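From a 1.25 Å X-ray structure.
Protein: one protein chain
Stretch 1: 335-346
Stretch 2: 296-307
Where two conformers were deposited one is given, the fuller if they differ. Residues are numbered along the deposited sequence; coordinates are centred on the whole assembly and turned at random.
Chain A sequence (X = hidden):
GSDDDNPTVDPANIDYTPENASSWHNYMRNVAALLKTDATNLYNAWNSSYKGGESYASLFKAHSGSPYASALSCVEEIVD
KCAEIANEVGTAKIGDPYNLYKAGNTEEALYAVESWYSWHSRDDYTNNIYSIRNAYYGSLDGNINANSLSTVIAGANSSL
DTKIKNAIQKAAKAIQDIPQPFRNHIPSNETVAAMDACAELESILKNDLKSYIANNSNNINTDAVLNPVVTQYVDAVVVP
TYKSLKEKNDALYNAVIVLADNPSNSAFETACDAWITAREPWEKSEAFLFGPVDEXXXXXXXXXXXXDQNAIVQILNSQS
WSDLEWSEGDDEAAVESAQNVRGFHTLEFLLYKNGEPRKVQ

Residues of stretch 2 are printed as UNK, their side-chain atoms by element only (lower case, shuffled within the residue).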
ATOM      1  N   VAL A 335       4.000 -22.988   0.299  1.00 12.79           N
ATOM      2  CA  VAL A 335       5.275 -22.578   0.867  1.00 12.93           C
ATOM      3  C   VAL A 335       5.160 -21.155   1.416  1.00 12.58           C
ATOM      4  O   VAL A 335       4.725 -20.229   0.712  1.00 13.57           O
ATOM      5  CB  VAL A 335       6.391 -22.589  -0.192  1.00 13.45           C
ATOM      6  CG1 VAL A 335       7.709 -22.055   0.396  1.00 14.26           C
ATOM      7  CG2 VAL A 335       6.612 -24.014  -0.778  1.00 13.89           C
ATOM      8  N   GLU A 336       5.611 -20.985   2.658  1.00 13.20           N
ATOM      9  CA  GLU A 336       5.703 -19.690   3.312  1.00 14.04           C
ATOM     10  C   GLU A 336       6.938 -18.968   2.752  1.00 12.99           C
ATOM     11  O   GLU A 336       7.994 -18.939   3.412  1.00 15.64           O
ATOM     12  CB  GLU A 336       5.753 -19.873   4.833  1.00 14.74           C
ATOM     13  CG  GLU A 336       5.490 -18.638   5.620  1.00 20.52           C
ATOM     14  CD  GLU A 336       4.047 -18.148   5.500  1.00 21.88           C
ATOM     15  OE1 GLU A 336       3.104 -18.992   5.520  1.00 23.76           O
ATOM     16  OE2 GLU A 336       3.874 -16.899   5.416  1.00 18.98           O
ATOM     17  N   SER A 337       6.796 -18.379   1.569  1.00 12.79           N
ATOM     18  CA  SER A 337       7.897 -17.867   0.828  1.00 12.01           C
ATOM     19  C   SER A 337       8.587 -16.681   1.512  1.00 13.06           C
ATOM     20  O   SER A 337       7.995 -15.970   2.330  1.00 14.32           O
ATOM     21  CB  SER A 337       7.388 -17.425  -0.529  1.00 13.21           C
ATOM     22  OG  SER A 337       6.792 -18.494  -1.287  1.00 13.83           O
ATOM     23  N   ALA A 338       9.824 -16.458   1.109  1.00 13.96           N
ATOM     24  CA  ALA A 338      10.602 -15.296   1.541  1.00 14.36           C
ATOM     25  C   ALA A 338       9.908 -14.003   1.108  1.00 14.82           C
ATOM     26  O   ALA A 338       9.233 -13.942   0.073  1.00 14.61           O
ATOM     27  CB  ALA A 338      12.000 -15.364   0.952  1.00 15.28           C
ATOM     28  N   GLN A 339      10.112 -12.967   1.913  1.00 15.40           N
ATOM     29  CA  GLN A 339       9.517 -11.646   1.668  1.00 13.06           C
ATOM     30  C   GLN A 339       9.782 -11.131   0.258  1.00 13.71           C
ATOM     31  O   GLN A 339       8.859 -10.626  -0.406  1.00 13.63           O
ATOM     32  CB  GLN A 339      10.039 -10.665   2.731  1.00 13.70           C
ATOM     33  CG  GLN A 339       9.463 -10.940   4.107  1.00 17.80           C
ATOM     34  CD  GLN A 339      10.057 -10.127   5.213  1.00 22.45           C
ATOM     35  OE1 GLN A 339      11.037  -9.409   5.014  1.00 24.37           O
ATOM     36  NE2 GLN A 339       9.454 -10.223   6.401  1.00 30.20           N
ATOM     37  N   ASN A 340      11.008 -11.279  -0.232  1.00 14.39           N
ATOM     38  CA  ASN A 340      11.400 -10.704  -1.504  1.00 13.85           C
ATOM     39  C   ASN A 340      11.034 -11.532  -2.754  1.00 14.05           C
ATOM     40  O   ASN A 340      11.398 -11.175  -3.866  1.00 14.77           O
ATOM     41  CB  ASN A 340      12.883 -10.292  -1.489  1.00 17.27           C
ATOM     42  CG  ASN A 340      13.812 -11.456  -1.397  1.00 18.87           C
ATOM     43  OD1 ASN A 340      13.395 -12.608  -1.532  1.00 20.93           O
ATOM     44  ND2 ASN A 340      15.112 -11.169  -1.183  1.00 22.69           N
ATOM     45  N   VAL A 341      10.295 -12.623  -2.548  1.00 13.08           N
ATOM     46  CA  VAL A 341       9.701 -13.383  -3.654  1.00 12.93           C
ATOM     47  C   VAL A 341       8.218 -13.665  -3.391  1.00 12.69           C
ATOM     48  O   VAL A 341       7.644 -14.585  -3.962  1.00 12.41           O
ATOM     49  CB  VAL A 341      10.489 -14.689  -3.948  1.00 13.95           C
ATOM     50  CG1 VAL A 341      11.926 -14.369  -4.409  1.00 15.28           C
ATOM     51  CG2 VAL A 341      10.438 -15.644  -2.747  1.00 13.63           C
ATOM     52  N   ARG A 342       7.572 -12.814  -2.603  1.00 12.16           N
ATOM     53  CA  ARG A 342       6.121 -12.913  -2.410  1.00 10.84           C
ATOM     54  C   ARG A 342       5.512 -11.499  -2.503  1.00 10.47           C
ATOM     55  O   ARG A 342       6.171 -10.535  -2.937  1.00 11.93           O
ATOM     56  CB  ARG A 342       5.791 -13.587  -1.074  1.00 12.07           C
ATOM     57  CG  ARG A 342       6.221 -12.772   0.116  1.00 11.45           C
ATOM     58  CD  ARG A 342       6.129 -13.568   1.389  1.00 12.64           C
ATOM     59  NE  ARG A 342       4.805 -13.644   2.018  1.00 11.46           N
ATOM     60  CZ  ARG A 342       4.447 -14.490   2.982  1.00 11.81           C
ATOM     61  NH1 ARG A 342       5.240 -15.502   3.376  1.00 13.10           N
ATOM     62  NH2 ARG A 342       3.272 -14.370   3.543  1.00 13.42           N
ATOM     63  N   GLY A 343       4.258 -11.410  -2.098  1.00 10.36           N
ATOM     64  CA  GLY A 343       3.572 -10.150  -2.012  1.00  9.96           C
ATOM     65  C   GLY A 343       3.034  -9.633  -3.315  1.00  9.32           C
ATOM     66  O   GLY A 343       3.214 -10.223  -4.391  1.00  9.92           O
ATOM     67  N   PHE A 344       2.411  -8.453  -3.214  1.00  8.61           N
ATOM     68  CA  PHE A 344       1.777  -7.844  -4.365  1.00  9.10           C
ATOM     69  C   PHE A 344       2.707  -7.695  -5.577  1.00  8.63           C
ATOM     70  O   PHE A 344       2.284  -7.857  -6.712  1.00  9.59           O
ATOM     71  CB  PHE A 344       1.224  -6.476  -4.009  1.00  8.84           C
ATOM     72  CG  PHE A 344      -0.124  -6.488  -3.319  1.00  9.33           C
ATOM     73  CD1 PHE A 344      -1.241  -6.895  -4.030  1.00  9.74           C
ATOM     74  CD2 PHE A 344      -0.277  -6.033  -2.006  1.00  9.79           C
ATOM     75  CE1 PHE A 344      -2.468  -6.837  -3.465  1.00 10.04           C
ATOM     76  CE2 PHE A 344      -1.534  -5.973  -1.424  1.00 11.74           C
ATOM     77  CZ  PHE A 344      -2.636  -6.416  -2.153  1.00 10.85           C
ATOM     78  N   HIS A 345       3.966  -7.303  -5.338  1.00  8.92           N
ATOM     79  CA  HIS A 345       4.835  -7.035  -6.450  1.00  8.71           C
ATOM     80  C   HIS A 345       5.366  -8.301  -7.136  1.00 10.35           C
ATOM     81  O   HIS A 345       5.699  -8.270  -8.301  1.00 11.21           O
ATOM     82  CB  HIS A 345       5.934  -6.072  -6.065  1.00 10.16           C
ATOM     83  CG  HIS A 345       5.396  -4.736  -5.682  1.00 10.55           C
ATOM     84  ND1 HIS A 345       4.712  -3.927  -6.571  1.00 11.35           N
ATOM     85  CD2 HIS A 345       5.432  -4.075  -4.509  1.00 10.79           C
ATOM     86  CE1 HIS A 345       4.347  -2.819  -5.945  1.00 11.83           C
ATOM     87  NE2 HIS A 345       4.751  -2.898  -4.687  1.00 11.59           N
ATOM     88  N   THR A 346       5.429  -9.402  -6.413  1.00 10.05           N
ATOM     89  CA  THR A 346       5.736 -10.694  -7.043  1.00 10.16           C
ATOM     90  C   THR A 346       4.587 -11.123  -7.938  1.00  9.90           C
ATOM     91  O   THR A 346       4.807 -11.545  -9.062  1.00 10.41           O
ATOM     92  CB  THR A 346       6.098 -11.783  -6.008  1.00 10.23           C
ATOM     93  OG1 THR A 346       7.303 -11.396  -5.355  1.00 11.38           O
ATOM     94  CG2 THR A 346       6.336 -13.102  -6.729  1.00 10.09           C
ATOM     95  N   UNK A 296       5.240  -8.437  13.157  1.00 18.35           N
ATOM     96  CA  UNK A 296       5.472  -9.813  12.719  0.60 19.34           C
ATOM     97  C   UNK A 296       5.784  -9.877  11.226  1.00 17.27           C
ATOM     98  O   UNK A 296       5.547 -10.882  10.582  1.00 18.61           O
ATOM     99  c   UNK A 296       4.263 -10.694  13.043  0.60 21.20           C
ATOM    100  c   UNK A 296       0.872 -11.578  14.229  0.60 41.41           C
ATOM    101 se   UNK A 296       2.590 -12.013  15.039  0.60 43.12          SE
ATOM    102  c   UNK A 296       3.711 -10.526  14.458  0.60 28.27           C
ATOM    103  N   UNK A 297       6.355  -8.814  10.687  1.00 17.46           N
ATOM    104  CA  UNK A 297       6.731  -8.755   9.271  1.00 15.66           C
ATOM    105  C   UNK A 297       5.564  -8.800   8.288  1.00 15.16           C
ATOM    106  O   UNK A 297       5.755  -9.081   7.109  1.00 15.89           O
ATOM    107  N   UNK A 298       4.368  -8.445   8.741  1.00 14.85           N
ATOM    108  CA  UNK A 298       3.201  -8.518   7.862  1.00 13.40           C
ATOM    109  C   UNK A 298       3.331  -7.637   6.616  1.00 12.89           C
ATOM    110  O   UNK A 298       3.032  -8.094   5.506  1.00 13.37           O
ATOM    111  c   UNK A 298       0.612  -8.565   8.003  1.00 13.84           C
ATOM    112  c   UNK A 298      -0.548  -8.440   8.984  1.00 15.11           C
ATOM    113  c   UNK A 298       0.601  -9.936   7.272  1.00 17.82           C
ATOM    114  c   UNK A 298       1.946  -8.243   8.681  1.00 13.70           C
ATOM    115  N   UNK A 299       3.748  -6.386   6.799  1.00 13.44           N
ATOM    116  CA  UNK A 299       3.883  -5.466   5.665  1.00 12.61           C
ATOM    117  C   UNK A 299       4.887  -6.024   4.638  1.00 12.09           C
ATOM    118  O   UNK A 299       4.543  -6.179   3.469  1.00 13.10           O
ATOM    119  c   UNK A 299       4.271  -4.080   6.189  1.00 14.08           C
ATOM    120  c   UNK A 299       4.465  -3.050   5.118  1.00 17.58           C
ATOM    121  o   UNK A 299       3.976  -3.128   3.992  1.00 19.25           O
ATOM    122  o   UNK A 299       5.060  -2.004   5.451  1.00 27.53           O
ATOM    123  N   UNK A 300       6.104  -6.390   5.062  1.00 12.76           N
ATOM    124  CA  UNK A 300       6.999  -6.959   4.060  1.00 13.86           C
ATOM    125  C   UNK A 300       6.566  -8.323   3.486  1.00 11.92           C
ATOM    126  O   UNK A 300       6.986  -8.688   2.376  1.00 12.33           O
ATOM    127  c   UNK A 300       6.818  -6.068   6.312  1.00 12.98           C
ATOM    128  c   UNK A 300       8.363  -7.034   4.784  1.00 15.38           C
ATOM    129  c   UNK A 300       8.068  -6.909   6.201  1.00 17.63           C
ATOM    130  N   UNK A 301       5.721  -9.031   4.212  1.00 11.61           N
ATOM    131  CA  UNK A 301       5.128 -10.262   3.653  1.00 11.12           C
ATOM    132  C   UNK A 301       4.077  -9.991   2.581  1.00 11.60           C
ATOM    133  O   UNK A 301       3.819 -10.855   1.749  1.00 12.21           O
ATOM    134  n   UNK A 301       5.134 -12.736   6.460  1.00 19.64           N
ATOM    135  o   UNK A 301       6.655 -12.136   4.927  1.00 19.87           O
ATOM    136  c   UNK A 301       4.537 -11.110   4.779  1.00 12.00           C
ATOM    137  c   UNK A 301       5.538 -12.034   5.393  1.00 14.88           C
ATOM    138  N   UNK A 302       3.496  -8.807   2.622  1.00 10.72           N
ATOM    139  CA  UNK A 302       2.455  -8.421   1.669  0.70 10.39           C
ATOM    140  C   UNK A 302       2.936  -7.547   0.519  1.00 10.21           C
ATOM    141  O   UNK A 302       2.292  -7.493  -0.534  1.00 10.59           O
ATOM    142  c   UNK A 302       0.669  -8.671   3.381  0.70 10.13           C
ATOM    143 se   UNK A 302      -0.857  -7.837   4.302  0.70 12.08          SE
ATOM    144  c   UNK A 302      -2.113  -7.674   2.899  0.70 15.94           C
ATOM    145  c   UNK A 302       1.350  -7.719   2.418  0.70 10.24           C
ATOM    146  N   UNK A 303       4.046  -6.830   0.722  1.00 10.47           N
ATOM    147  CA  UNK A 303       4.356  -5.717  -0.171  1.00 10.54           C
ATOM    148  C   UNK A 303       5.826  -5.346  -0.255  1.00 11.10           C
ATOM    149  O   UNK A 303       6.155  -4.175  -0.361  1.00 11.49           O
ATOM    150  o   UNK A 303       3.299  -3.737  -2.000  1.00 12.25           O
ATOM    151  c   UNK A 303       3.461  -3.404  -0.801  1.00 12.03           C
ATOM    152  c   UNK A 303       3.555  -4.480   0.274  1.00 12.19           C
ATOM    153  o   UNK A 303       3.522  -2.211  -0.414  1.00 13.90           O
ATOM    154  N   UNK A 304       6.734  -6.322  -0.255  1.00 10.94           N
ATOM    155  CA  UNK A 304       8.125  -5.972  -0.376  1.00 10.61           C
ATOM    156  C   UNK A 304       8.439  -5.393  -1.725  1.00 10.92           C
ATOM    157  O   UNK A 304       7.877  -5.795  -2.748  1.00 11.06           O
ATOM    158  c   UNK A 304       9.053  -7.182  -0.163  1.00 11.43           C
ATOM    159  o   UNK A 304       9.119  -7.540   1.196  1.00 14.15           O
ATOM    160  N   UNK A 305       9.388  -4.464  -1.721  1.00 12.40           N
ATOM    161  CA  UNK A 305       9.974  -3.903  -2.933  1.00 12.45           C
ATOM    162  C   UNK A 305      11.334  -3.337  -2.535  1.00 14.41           C
ATOM    163  O   UNK A 305      11.406  -2.621  -1.555  1.00 15.63           O
ATOM    164  c   UNK A 305       9.096  -2.807  -3.558  1.00 12.80           C
ATOM    165  c   UNK A 305       9.709  -2.296  -4.812  1.00 12.22           C
ATOM    166  c   UNK A 305      10.456  -2.154  -6.950  1.00 13.11           C
ATOM    167  c   UNK A 305       9.142  -4.131  -6.553  1.00 12.11           C
ATOM    168  n   UNK A 305      10.900  -1.070  -6.240  1.00 13.23           N
ATOM    169  c   UNK A 305       9.336  -4.476  -7.863  1.00 12.97           C
ATOM    170  c   UNK A 305       9.724  -2.958  -6.070  1.00 12.61           C
ATOM    171  c   UNK A 305      10.077  -3.664  -8.726  1.00 13.15           C
ATOM    172  c   UNK A 305      10.472  -1.178  -4.961  1.00 15.16           C
ATOM    173  c   UNK A 305      10.653  -2.494  -8.277  1.00 11.92           C
ATOM    174  N   UNK A 306      12.406  -3.655  -3.272  1.00 13.85           N
ATOM    175  CA  UNK A 306      12.529  -4.479  -4.467  1.00 14.06           C
ATOM    176  C   UNK A 306      12.397  -5.970  -4.182  1.00 13.63           C
ATOM    177  O   UNK A 306      12.334  -6.372  -3.038  1.00 13.83           O
ATOM    178  c   UNK A 306      13.708  -3.058  -2.901  1.00 15.53           C
ATOM    179  c   UNK A 306      13.939  -4.156  -4.972  1.00 16.60           C
ATOM    180  c   UNK A 306      14.674  -3.792  -3.794  1.00 18.27           C
ATOM    181  N   UNK A 307      12.338  -6.744  -5.249  1.00 13.88           N
ATOM    182  CA  UNK A 307      12.231  -8.187  -5.197  1.00 13.06           C
ATOM    183  C   UNK A 307      13.582  -8.823  -5.519  1.00 15.90           C
ATOM    184  O   UNK A 307      14.444  -8.186  -6.114  1.00 16.64           O
ATOM    185  c   UNK A 307       8.923  -8.587  -7.258  1.00 13.32           C
ATOM    186  c   UNK A 307       9.215  -8.401  -4.750  1.00 13.52           C
ATOM    187  c   UNK A 307      11.226  -8.683  -6.239  1.00 13.94           C
ATOM    188  c   UNK A 307       9.816  -8.090  -6.130  1.00 13.86           C
TER
HETATM  189  O   HOH W   1       6.289  -9.243  -0.208  1.00 12.63           O
HETATM  190  O   HOH W   2       8.311 -14.456   4.877  1.00 28.06           O
HETATM  191  O   HOH W   3       6.467 -15.686   7.140  1.00 44.25           O
HETATM  192  O   HOH W   4       5.751  -7.652  -3.101  1.00 10.74           O

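Position 296 has three carbons and a selenium in an unbranched chain. It does not touch stretch 1, and its end leads away. It is Met-296, present as selenomethionine.

Position 297 has no side-chain atoms and a positive phi. Its O lies 3.9 Å from Gln-339 NE2, and an ideal CB would sit a tight 3.1 Å from that NE2. It is Gly-297, the N-cap of the following helix.

Position 298 has four carbons, forked at the second, and makes no contact. It is Leu-298.

Position 299 has two carbons, the second carrying two oxygens. Its CA-to-CB bond points away, and it makes no contact with stretch 1. It is Asp-299.

At position 300 three carbons close a ring onto the backbone N. Its CB lies 3.6 Å from Gln-339 CD. It is Pro-300.

Position 301 has two carbons, the second carrying one oxygen and one nitrogen. Its second carbon lies over one face of the Arg-342 guanidinium, and its backbone O accepts a hydrogen bond from Arg-342 NE at 3.0 Å. It is Asn-301.

Position 302 again has three carbons and a selenium, unbranched. The CA-to-CB bond points away, but the backbone O accepts a hydrogen bond from Phe-344 N at 2.8 Å. It is Met-302, also selenomethionine.

Position 303 has two carbons, the second carrying two oxygens. One oxygen comes within 3.2 Å of His-345 NE2, at a poor angle for a hydrogen bond. It is Asp-303.

Position 304 has one carbon, then one oxygen. Its CB lies 3.5 Å from Gln-339 O. It is Ser-304, whose OG donates to Pro-300 O at 2.7 Å.

Position 305 has one carbon, then fused five- and six-membered rings that hold eight carbons and one nitrogen. The edge of this ring system points toward the face of His-345. It is Trp-305.

Position 306 has three carbons in a ring onto its N, after a cis peptide bond. Its CA-to-CB bond points away, and its backbone O lies 4.3 Å from Asn-340 CB. It is Pro-306.

Position 307 has four carbons, forked at the second. One terminal carbon is 3.4 Å from His-345 O, another 3.6 Å from Thr-346 OG1. It is Leu-307.

The contact rests on backbone carbonyls of stretch 2 meeting donors of stretch 1. Gly-343 permits the close approach: an ideal CB there would clash with Met-302 O at 2.9 Å. Arg-342 is held by a salt bridge from NH1 to Glu-336 OE2 at 2.8 Å. Water 2 links Asn-301 OD1 to Ser-337 O, while water 4 joins Ser-304 O, Arg-342 O and His-345 N. Leu-307 and Trp-305 pack against His-345.

Stretch 2 (296-307) MGLDPNMDSWPL
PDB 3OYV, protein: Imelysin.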